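Local coordinates for protein Medium/long-chain acyl-CoA thioesterase YigI (Shewanella oneidensis, PDB 3E8P) that probably hydrolyses medium- and long-chain fatty acyl-CoA thioesters to free fatty acids and coenzyme A, as a hotdog-fold thioesterase, at residues A[18-23]-A[88-93]; A[39-44]-A[81-86]; A[49-54]-A[74-79]. All coordinates share one frame; numbering follows the deposited sequence.

Contact 1: A[18-23]-A[88-93]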
loop_
_atom_site.group_PDB
_atom_site.type_symbol
_atom_site.label_atom_id
_atom_site.label_comp_id
_atom_site.label_asym_id
_atom_site.label_seq_id
_atom_site.Cartn_x
_atom_site.Cartn_y
_atom_site.Cartn_z
ATOM N N GLU A 18 -30.817 7.450 -11.920
ATOM C CA GLU A 18 -31.698 6.375 -11.493
ATOM C C GLU A 18 -30.901 5.231 -10.868
ATOM O O GLU A 18 -31.244 4.754 -9.786
ATOM C CB GLU A 18 -32.524 5.862 -12.678
ATOM C CG GLU A 18 -34.027 5.814 -12.415
ATOM C CD GLU A 18 -34.401 4.869 -11.281
ATOM O OE1 GLU A 18 -34.203 3.643 -11.435
ATOM O OE2 GLU A 18 -34.893 5.352 -10.236
ATOM N N VAL A 19 -29.837 4.796 -11.543
ATOM C CA VAL A 19 -29.017 3.705 -11.025
ATOM C C VAL A 19 -28.332 4.121 -9.730
ATOM O O VAL A 19 -28.184 3.314 -8.814
ATOM C CB VAL A 19 -27.945 3.243 -12.048
ATOM C CG1 VAL A 19 -28.617 2.818 -13.343
ATOM C CG2 VAL A 19 -26.938 4.348 -12.302
ATOM N N LEU A 20 -27.932 5.386 -9.654
ATOM C CA LEU A 20 -27.275 5.910 -8.463
ATOM C C LEU A 20 -28.220 5.866 -7.275
ATOM O O LEU A 20 -27.843 5.416 -6.194
ATOM C CB LEU A 20 -26.805 7.348 -8.695
ATOM C CG LEU A 20 -25.660 7.550 -9.691
ATOM C CD1 LEU A 20 -25.567 9.018 -10.060
ATOM C CD2 LEU A 20 -24.352 7.052 -9.092
ATOM N N LYS A 21 -29.451 6.328 -7.473
ATOM C CA LYS A 21 -30.428 6.325 -6.392
ATOM C C LYS A 21 -30.690 4.891 -5.944
ATOM O O LYS A 21 -30.873 4.620 -4.757
ATOM C CB LYS A 21 -31.738 6.981 -6.844
ATOM C CG LYS A 21 -32.747 7.178 -5.711
ATOM C CD LYS A 21 -34.039 7.847 -6.181
ATOM C CE LYS A 21 -33.828 9.306 -6.572
ATOM N NZ LYS A 21 -35.119 9.980 -6.917
ATOM N N ARG A 22 -30.702 3.974 -6.905
ATOM C CA ARG A 22 -30.925 2.561 -6.618
ATOM C C ARG A 22 -29.738 2.011 -5.822
ATOM O O ARG A 22 -29.918 1.328 -4.816
ATOM C CB ARG A 22 -31.090 1.783 -7.930
ATOM C CG ARG A 22 -31.100 0.262 -7.782
ATOM C CD ARG A 22 -32.414 -0.260 -7.211
ATOM N NE ARG A 22 -32.270 -1.602 -6.639
ATOM C CZ ARG A 22 -31.892 -2.681 -7.320
ATOM N NH1 ARG A 22 -31.621 -2.597 -8.617
ATOM N NH2 ARG A 22 -31.769 -3.847 -6.698
ATOM N N VAL A 23 -28.527 2.320 -6.276
ATOM C CA VAL A 23 -27.321 1.855 -5.604
ATOM C C VAL A 23 -27.212 2.408 -4.186
ATOM O O VAL A 23 -26.814 1.695 -3.267
ATOM C CB VAL A 23 -26.055 2.251 -6.388
ATOM C CG1 VAL A 23 -24.817 1.801 -5.632
ATOM C CG2 VAL A 23 -26.080 1.621 -7.767
ATOM N N GLY A 88 -17.803 7.319 -10.749
ATOM C CA GLY A 88 -16.904 7.756 -11.803
ATOM C C GLY A 88 -17.109 6.953 -13.080
ATOM O O GLY A 88 -16.851 7.438 -14.189
ATOM N N LEU A 89 -17.575 5.717 -12.923
ATOM C CA LEU A 89 -17.831 4.852 -14.065
ATOM C C LEU A 89 -19.138 5.298 -14.714
ATOM O O LEU A 89 -19.213 5.448 -15.932
ATOM C CB LEU A 89 -17.943 3.388 -13.619
ATOM C CG LEU A 89 -18.505 2.429 -14.677
ATOM C CD1 LEU A 89 -17.587 2.398 -15.887
ATOM C CD2 LEU A 89 -18.660 1.042 -14.086
ATOM N N VAL A 90 -20.156 5.522 -13.888
ATOM C CA VAL A 90 -21.460 5.962 -14.368
ATOM C C VAL A 90 -21.393 7.286 -15.140
ATOM O O VAL A 90 -22.102 7.478 -16.127
ATOM C CB VAL A 90 -22.452 6.142 -13.197
ATOM C CG1 VAL A 90 -23.725 6.801 -13.693
ATOM C CG2 VAL A 90 -22.775 4.800 -12.572
ATOM N N ALA A 91 -20.538 8.195 -14.692
ATOM C CA ALA A 91 -20.412 9.493 -15.336
ATOM C C ALA A 91 -19.491 9.505 -16.550
ATOM O O ALA A 91 -19.401 10.512 -17.242
ATOM C CB ALA A 91 -19.934 10.531 -14.316
ATOM N N SER A 92 -18.816 8.391 -16.819
ATOM C CA SER A 92 -17.895 8.336 -17.949
ATOM C C SER A 92 -18.542 8.097 -19.313
ATOM O O SER A 92 -17.882 8.239 -20.344
ATOM C CB SER A 92 -16.830 7.261 -17.707
ATOM O OG SER A 92 -17.399 5.965 -17.694
ATOM N N ARG A 93 -19.822 7.738 -19.329
ATOM C CA ARG A 93 -20.501 7.468 -20.595
ATOM C C ARG A 93 -21.967 7.890 -20.620
ATOM O O ARG A 93 -22.581 8.103 -19.575
ATOM C CB ARG A 93 -20.401 5.974 -20.928
ATOM C CG ARG A 93 -19.018 5.512 -21.354
ATOM C CD ARG A 93 -18.908 3.998 -21.333
ATOM N NE ARG A 93 -19.964 3.356 -22.106
ATOM C CZ ARG A 93 -20.101 3.467 -23.422
ATOM N NH1 ARG A 93 -19.241 4.198 -24.121
ATOM N NH2 ARG A 93 -21.104 2.851 -24.037
#

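Contact 2: A[39-44]-A[81-86]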
loop_
_atom_site.group_PDB
_atom_site.type_symbol
_atom_site.label_atom_id
_atom_site.label_comp_id
_atom_site.label_asym_id
_atom_site.label_seq_id
_atom_site.Cartn_x
_atom_site.Cartn_y
_atom_site.Cartn_z
ATOM N N LEU A 39 -23.746 2.336 9.257
ATOM C CA LEU A 39 -23.151 3.111 8.176
ATOM C C LEU A 39 -24.249 3.686 7.270
ATOM O O LEU A 39 -25.124 2.954 6.811
ATOM C CB LEU A 39 -22.187 2.205 7.398
ATOM C CG LEU A 39 -21.314 2.757 6.274
ATOM C CD1 LEU A 39 -20.132 1.831 6.049
ATOM C CD2 LEU A 39 -22.136 2.886 5.012
ATOM N N ASP A 40 -24.206 5.000 7.035
ATOM C CA ASP A 40 -25.212 5.680 6.207
ATOM C C ASP A 40 -24.685 6.393 4.961
ATOM O O ASP A 40 -23.629 7.026 4.991
ATOM C CB ASP A 40 -25.955 6.730 7.035
ATOM C CG ASP A 40 -26.669 6.143 8.226
ATOM O OD1 ASP A 40 -27.232 6.935 9.007
ATOM O OD2 ASP A 40 -26.675 4.903 8.383
ATOM N N ILE A 41 -25.433 6.293 3.867
ATOM C CA ILE A 41 -25.065 6.981 2.637
ATOM C C ILE A 41 -25.851 8.299 2.672
ATOM O O ILE A 41 -26.998 8.369 2.237
ATOM C CB ILE A 41 -25.440 6.162 1.370
ATOM C CG1 ILE A 41 -24.534 4.935 1.248
ATOM C CG2 ILE A 41 -25.260 7.013 0.118
ATOM C CD1 ILE A 41 -24.806 3.870 2.265
ATOM N N LYS A 42 -25.220 9.330 3.224
ATOM C CA LYS A 42 -25.839 10.642 3.363
ATOM C C LYS A 42 -26.273 11.231 2.026
ATOM O O LYS A 42 -27.392 11.716 1.895
ATOM C CB LYS A 42 -24.872 11.596 4.071
ATOM C CG LYS A 42 -25.528 12.839 4.642
ATOM C CD LYS A 42 -24.520 13.719 5.380
ATOM C CE LYS A 42 -25.188 14.950 5.982
ATOM N NZ LYS A 42 -24.201 15.881 6.598
ATOM N N ARG A 43 -25.382 11.188 1.041
ATOM C CA ARG A 43 -25.669 11.706 -0.291
ATOM C C ARG A 43 -24.866 10.928 -1.320
ATOM O O ARG A 43 -23.746 10.509 -1.040
ATOM C CB ARG A 43 -25.315 13.194 -0.375
ATOM C CG ARG A 43 -26.332 14.108 0.286
ATOM C CD ARG A 43 -25.890 15.563 0.229
ATOM N NE ARG A 43 -24.857 15.878 1.216
ATOM C CZ ARG A 43 -25.059 15.893 2.532
ATOM N NH1 ARG A 43 -26.255 15.608 3.029
ATOM N NH2 ARG A 43 -24.068 16.210 3.353
ATOM N N TYR A 44 -25.438 10.736 -2.505
ATOM C CA TYR A 44 -24.760 9.996 -3.563
ATOM C C TYR A 44 -25.240 10.438 -4.943
ATOM O O TYR A 44 -26.359 10.136 -5.351
ATOM C CB TYR A 44 -24.992 8.491 -3.371
ATOM C CG TYR A 44 -24.167 7.602 -4.277
ATOM C CD1 TYR A 44 -22.798 7.790 -4.410
ATOM C CD2 TYR A 44 -24.750 6.544 -4.967
ATOM C CE1 TYR A 44 -22.027 6.948 -5.203
ATOM C CE2 TYR A 44 -23.985 5.696 -5.760
ATOM C CZ TYR A 44 -22.620 5.903 -5.873
ATOM O OH TYR A 44 -21.843 5.058 -6.646
ATOM N N GLY A 81 -14.730 4.401 -1.157
ATOM C CA GLY A 81 -13.957 4.167 -2.367
ATOM C C GLY A 81 -14.711 3.415 -3.451
ATOM O O GLY A 81 -14.599 3.742 -4.631
ATOM N N GLY A 82 -15.478 2.404 -3.051
ATOM C CA GLY A 82 -16.238 1.629 -4.014
ATOM C C GLY A 82 -17.309 2.459 -4.695
ATOM O O GLY A 82 -17.443 2.426 -5.911
ATOM N N LEU A 83 -18.071 3.204 -3.902
ATOM C CA LEU A 83 -19.129 4.055 -4.431
ATOM C C LEU A 83 -18.555 5.189 -5.287
ATOM O O LEU A 83 -19.163 5.592 -6.287
ATOM C CB LEU A 83 -19.974 4.611 -3.277
ATOM C CG LEU A 83 -20.828 3.543 -2.572
ATOM C CD1 LEU A 83 -21.400 4.065 -1.254
ATOM C CD2 LEU A 83 -21.942 3.122 -3.515
ATOM N N THR A 84 -17.381 5.688 -4.903
ATOM C CA THR A 84 -16.713 6.757 -5.642
ATOM C C THR A 84 -16.303 6.195 -7.002
ATOM O O THR A 84 -16.465 6.839 -8.037
ATOM C CB THR A 84 -15.421 7.243 -4.911
ATOM O OG1 THR A 84 -15.760 7.783 -3.619
ATOM C CG2 THR A 84 -14.678 8.301 -5.763
ATOM N N ALA A 85 -15.771 4.982 -6.982
ATOM C CA ALA A 85 -15.335 4.327 -8.200
ATOM C C ALA A 85 -16.516 4.102 -9.140
ATOM O O ALA A 85 -16.418 4.382 -10.330
ATOM C CB ALA A 85 -14.659 3.002 -7.864
ATOM N N PHE A 86 -17.628 3.609 -8.604
ATOM C CA PHE A 86 -18.817 3.336 -9.413
ATOM C C PHE A 86 -19.435 4.614 -9.995
ATOM O O PHE A 86 -19.911 4.617 -11.123
ATOM C CB PHE A 86 -19.871 2.577 -8.583
ATOM C CG PHE A 86 -20.994 1.998 -9.407
ATOM C CD1 PHE A 86 -20.757 0.950 -10.296
ATOM C CD2 PHE A 86 -22.283 2.512 -9.310
ATOM C CE1 PHE A 86 -21.788 0.419 -11.079
ATOM C CE2 PHE A 86 -23.324 1.990 -10.090
ATOM C CZ PHE A 86 -23.073 0.942 -10.975
#

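Contact 3: A[49-54]-A[74-79]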
loop_
_atom_site.group_PDB
_atom_site.type_symbol
_atom_site.label_atom_id
_atom_site.label_comp_id
_atom_site.label_asym_id
_atom_site.label_seq_id
_atom_site.Cartn_x
_atom_site.Cartn_y
_atom_site.Cartn_z
ATOM N N VAL A 49 -19.574 10.667 -3.336
ATOM C CA VAL A 49 -20.377 10.121 -2.259
ATOM C C VAL A 49 -19.989 10.673 -0.899
ATOM O O VAL A 49 -18.849 11.057 -0.670
ATOM C CB VAL A 49 -20.233 8.591 -2.187
ATOM C CG1 VAL A 49 -18.781 8.227 -1.876
ATOM C CG2 VAL A 49 -21.162 8.022 -1.113
ATOM N N GLU A 50 -20.958 10.713 0.003
ATOM C CA GLU A 50 -20.712 11.156 1.355
ATOM C C GLU A 50 -21.268 10.050 2.222
ATOM O O GLU A 50 -22.451 9.700 2.125
ATOM C CB GLU A 50 -21.424 12.475 1.644
ATOM C CG GLU A 50 -21.419 12.868 3.116
ATOM C CD GLU A 50 -21.630 14.361 3.323
ATOM O OE1 GLU A 50 -21.867 14.785 4.478
ATOM O OE2 GLU A 50 -21.546 15.112 2.324
ATOM N N VAL A 51 -20.397 9.479 3.046
ATOM C CA VAL A 51 -20.777 8.408 3.944
ATOM C C VAL A 51 -20.608 8.910 5.365
ATOM O O VAL A 51 -19.628 9.587 5.682
ATOM C CB VAL A 51 -19.894 7.154 3.729
ATOM C CG1 VAL A 51 -20.205 6.100 4.767
ATOM C CG2 VAL A 51 -20.138 6.589 2.340
ATOM N N ALA A 52 -21.577 8.588 6.214
ATOM C CA ALA A 52 -21.533 9.002 7.606
ATOM C C ALA A 52 -21.896 7.832 8.502
ATOM O O ALA A 52 -22.623 6.919 8.099
ATOM C CB ALA A 52 -22.491 10.155 7.844
ATOM N N ILE A 53 -21.373 7.869 9.719
ATOM C CA ILE A 53 -21.617 6.834 10.700
ATOM C C ILE A 53 -21.479 7.480 12.075
ATOM O O ILE A 53 -20.452 8.078 12.396
ATOM C CB ILE A 53 -20.592 5.675 10.542
ATOM C CG1 ILE A 53 -20.809 4.620 11.630
ATOM C CG2 ILE A 53 -19.157 6.227 10.600
ATOM C CD1 ILE A 53 -19.953 3.370 11.445
ATOM N N ASN A 54 -22.524 7.382 12.885
ATOM C CA ASN A 54 -22.472 7.969 14.213
ATOM C C ASN A 54 -21.719 7.052 15.136
ATOM O O ASN A 54 -21.720 5.836 14.956
ATOM C CB ASN A 54 -23.875 8.194 14.773
ATOM C CG ASN A 54 -24.729 9.022 13.858
ATOM O OD1 ASN A 54 -24.351 10.123 13.469
ATOM N ND2 ASN A 54 -25.887 8.496 13.500
ATOM N N ALA A 74 -11.443 1.574 8.422
ATOM C CA ALA A 74 -11.122 0.871 7.183
ATOM C C ALA A 74 -12.392 0.491 6.426
ATOM O O ALA A 74 -12.428 0.558 5.202
ATOM C CB ALA A 74 -10.304 -0.371 7.486
ATOM N N THR A 75 -13.439 0.101 7.154
ATOM C CA THR A 75 -14.710 -0.281 6.528
ATOM C C THR A 75 -15.319 0.909 5.784
ATOM O O THR A 75 -15.722 0.789 4.621
ATOM C CB THR A 75 -15.733 -0.804 7.589
ATOM O OG1 THR A 75 -15.232 -2.009 8.173
ATOM C CG2 THR A 75 -17.077 -1.110 6.948
ATOM N N VAL A 76 -15.363 2.062 6.448
ATOM C CA VAL A 76 -15.921 3.272 5.840
ATOM C C VAL A 76 -15.121 3.733 4.619
ATOM O O VAL A 76 -15.686 4.058 3.581
ATOM C CB VAL A 76 -15.973 4.439 6.853
ATOM C CG1 VAL A 76 -16.522 5.700 6.177
ATOM C CG2 VAL A 76 -16.832 4.051 8.037
ATOM N N LEU A 77 -13.800 3.751 4.743
ATOM C CA LEU A 77 -12.959 4.187 3.637
ATOM C C LEU A 77 -13.126 3.302 2.405
ATOM O O LEU A 77 -13.131 3.807 1.280
ATOM C CB LEU A 77 -11.490 4.218 4.067
ATOM C CG LEU A 77 -11.112 5.297 5.087
ATOM C CD1 LEU A 77 -9.719 5.025 5.645
ATOM C CD2 LEU A 77 -11.158 6.653 4.428
ATOM N N ASP A 78 -13.270 1.993 2.610
ATOM C CA ASP A 78 -13.432 1.052 1.491
ATOM C C ASP A 78 -14.764 1.258 0.769
ATOM O O ASP A 78 -14.824 1.256 -0.465
ATOM C CB ASP A 78 -13.350 -0.404 1.971
ATOM C CG ASP A 78 -13.300 -1.398 0.811
ATOM O OD1 ASP A 78 -13.665 -2.574 1.004
ATOM O OD2 ASP A 78 -12.882 -1.004 -0.302
ATOM N N VAL A 79 -15.825 1.435 1.547
ATOM C CA VAL A 79 -17.158 1.665 1.004
ATOM C C VAL A 79 -17.215 2.996 0.247
ATOM O O VAL A 79 -17.818 3.083 -0.830
ATOM C CB VAL A 79 -18.213 1.675 2.132
ATOM C CG1 VAL A 79 -19.588 2.004 1.551
ATOM C CG2 VAL A 79 -18.224 0.314 2.837
#

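Contact 1: A[18-23]-A[88-93]
Val90, near the C-terminal end of helix 70-90, meets Val19 and Leu20 of helix 14-29 through its two methyl groups. From CB, which points toward the other helix, the valine forks. CG1 stands anti to the backbone N (chi1 171°) and borders Val19 CG2 at about 4.3 Å, while CG2, anti to the carbonyl carbon, comes slightly nearer. This second methyl reaches CG2 of Val19 at 4.2 Å, the two side chains coming together tip to tip, and it also lies 4.4 Å from Leu20 CD2. Val19 likewise points its CB toward Val90. Leu20 starts out along the flank of its helix, and only the end of its chain swings in to join the pair. The backbones stay well apart, with Leu20 CA and Val90 CA 8.3 Å from each other.

Leu89 O accepts from both the backbone N and the hydroxyl of Ser92, and Ser92 OG lies 2.6 Å from Leu89 O. Leu101 of helix 98-107 packs on Val19. Between the two segments the contact is purely apolar and, at 101 Å² of buried surface, small. Their mutual packing is therefore nondirectional, and a directional link between the two helices comes instead from the side chain of Gln16, which gives a hydrogen bond to Val90 O.

Contact 2: A[39-44]-A[81-86]
Strand 40-44 runs nearly parallel to helix 81-86, the two axes inclined by 15° and 11.0 Å apart at their closest, with Tyr44 and Leu83 the residues nearest in register. Tyr44 spans most of that distance. Its CG lies anti to the backbone N (chi1 -171°), which extends the ring toward the helix and delivers the hydroxyl to the main chain: Tyr44 OH donates to Leu83 O at 2.8 Å, from slightly outside the carbonyl plane and at a C=O...O angle of 121°. Leu83 also packs against the phenol, its CB 3.7 Å from Tyr44 CE1 and its CD2 3.7 Å from Tyr44 CZ. The other methyl, Leu83 CD1, turns to Ile41, whose CG1 is 4.1 Å away. At the far end of the phenol, the edge of the Phe86 ring comes up to the hydroxyl, with Phe86 CD2 3.7 Å from Tyr44 OH. A phenylalanine in place of Tyr44 would probably keep much of the packing on Leu83 but leave the Leu83 carbonyl without this donor.

The outermost strand thus packs on the central helix, as in the hotdog fold. A classic beta bulge sets Lys42 and Arg43 opposite the single residue Glu50, to which Arg43 is salt-bridged. Helix 14-29 packs over the same cluster, with Phe27 on Ile41, Leu20 on Tyr44 and Val23 on Phe86, while Val49 of strand 49-54 touches both Tyr44 and Leu83.

Contact 3: A[49-54]-A[74-79]
Val76 of helix 70-90 divides its two methyl groups between Val51 and Ile53, alternate residues of strand 49-54 whose CB atoms both point at the helix. With chi1 at 178°, Val76 CG1 stands anti to the backbone N and approaches CG1 of Val51 at 4.0 Å; CG2, anti to the carbonyl carbon, meets CG2 of Ile53 at 4.1 Å. Val51 has the same rotamer (chi1 174°), and the two valine side chains pass alongside each other, running opposite ways. Ile53 is fully extended: its CG1 is anti to the backbone N, which places the CG2 branch between the backbone N and the carbonyl carbon, and this branch, not the end of the longer arm, meets Val76. Val79, one turn on, adds looser cover.

The packing seats the central helix on the inner face of the curved sheet, as expected of a hotdog fold. Val80 and Val72 of the same helix continue the row on Val51 and Ile53, and strand 125-134 flanks strand 49-54 through backbone hydrogen bonds. On another side of the helix, Asp78 is held by Thr110 and Tyr161, and Ala74 packs against Ala74 of the second subunit.

All three contacts draw on helix 70-90, with contact 3 on its earlier part, contact 2 farther along and contact 1 at its C-terminal end. Along the chain they are nested, contact 3 within the loop closed by contact 2 and contact 2 within that closed by contact 1. Contacts 2 and 3, with centres 7 Å apart, reach adjacent strands of one antiparallel sheet; contact 1, about 11 Å from contact 2 centre to centre, pairs the helix with helix 14-29 instead of with the sheet, and Val23 bridges the two by packing on Leu83 and Tyr44. Contacts 1 and 3 do not touch. Together they tie the sheet's edge and the N-terminal helix to the central helix of the hotdog fold.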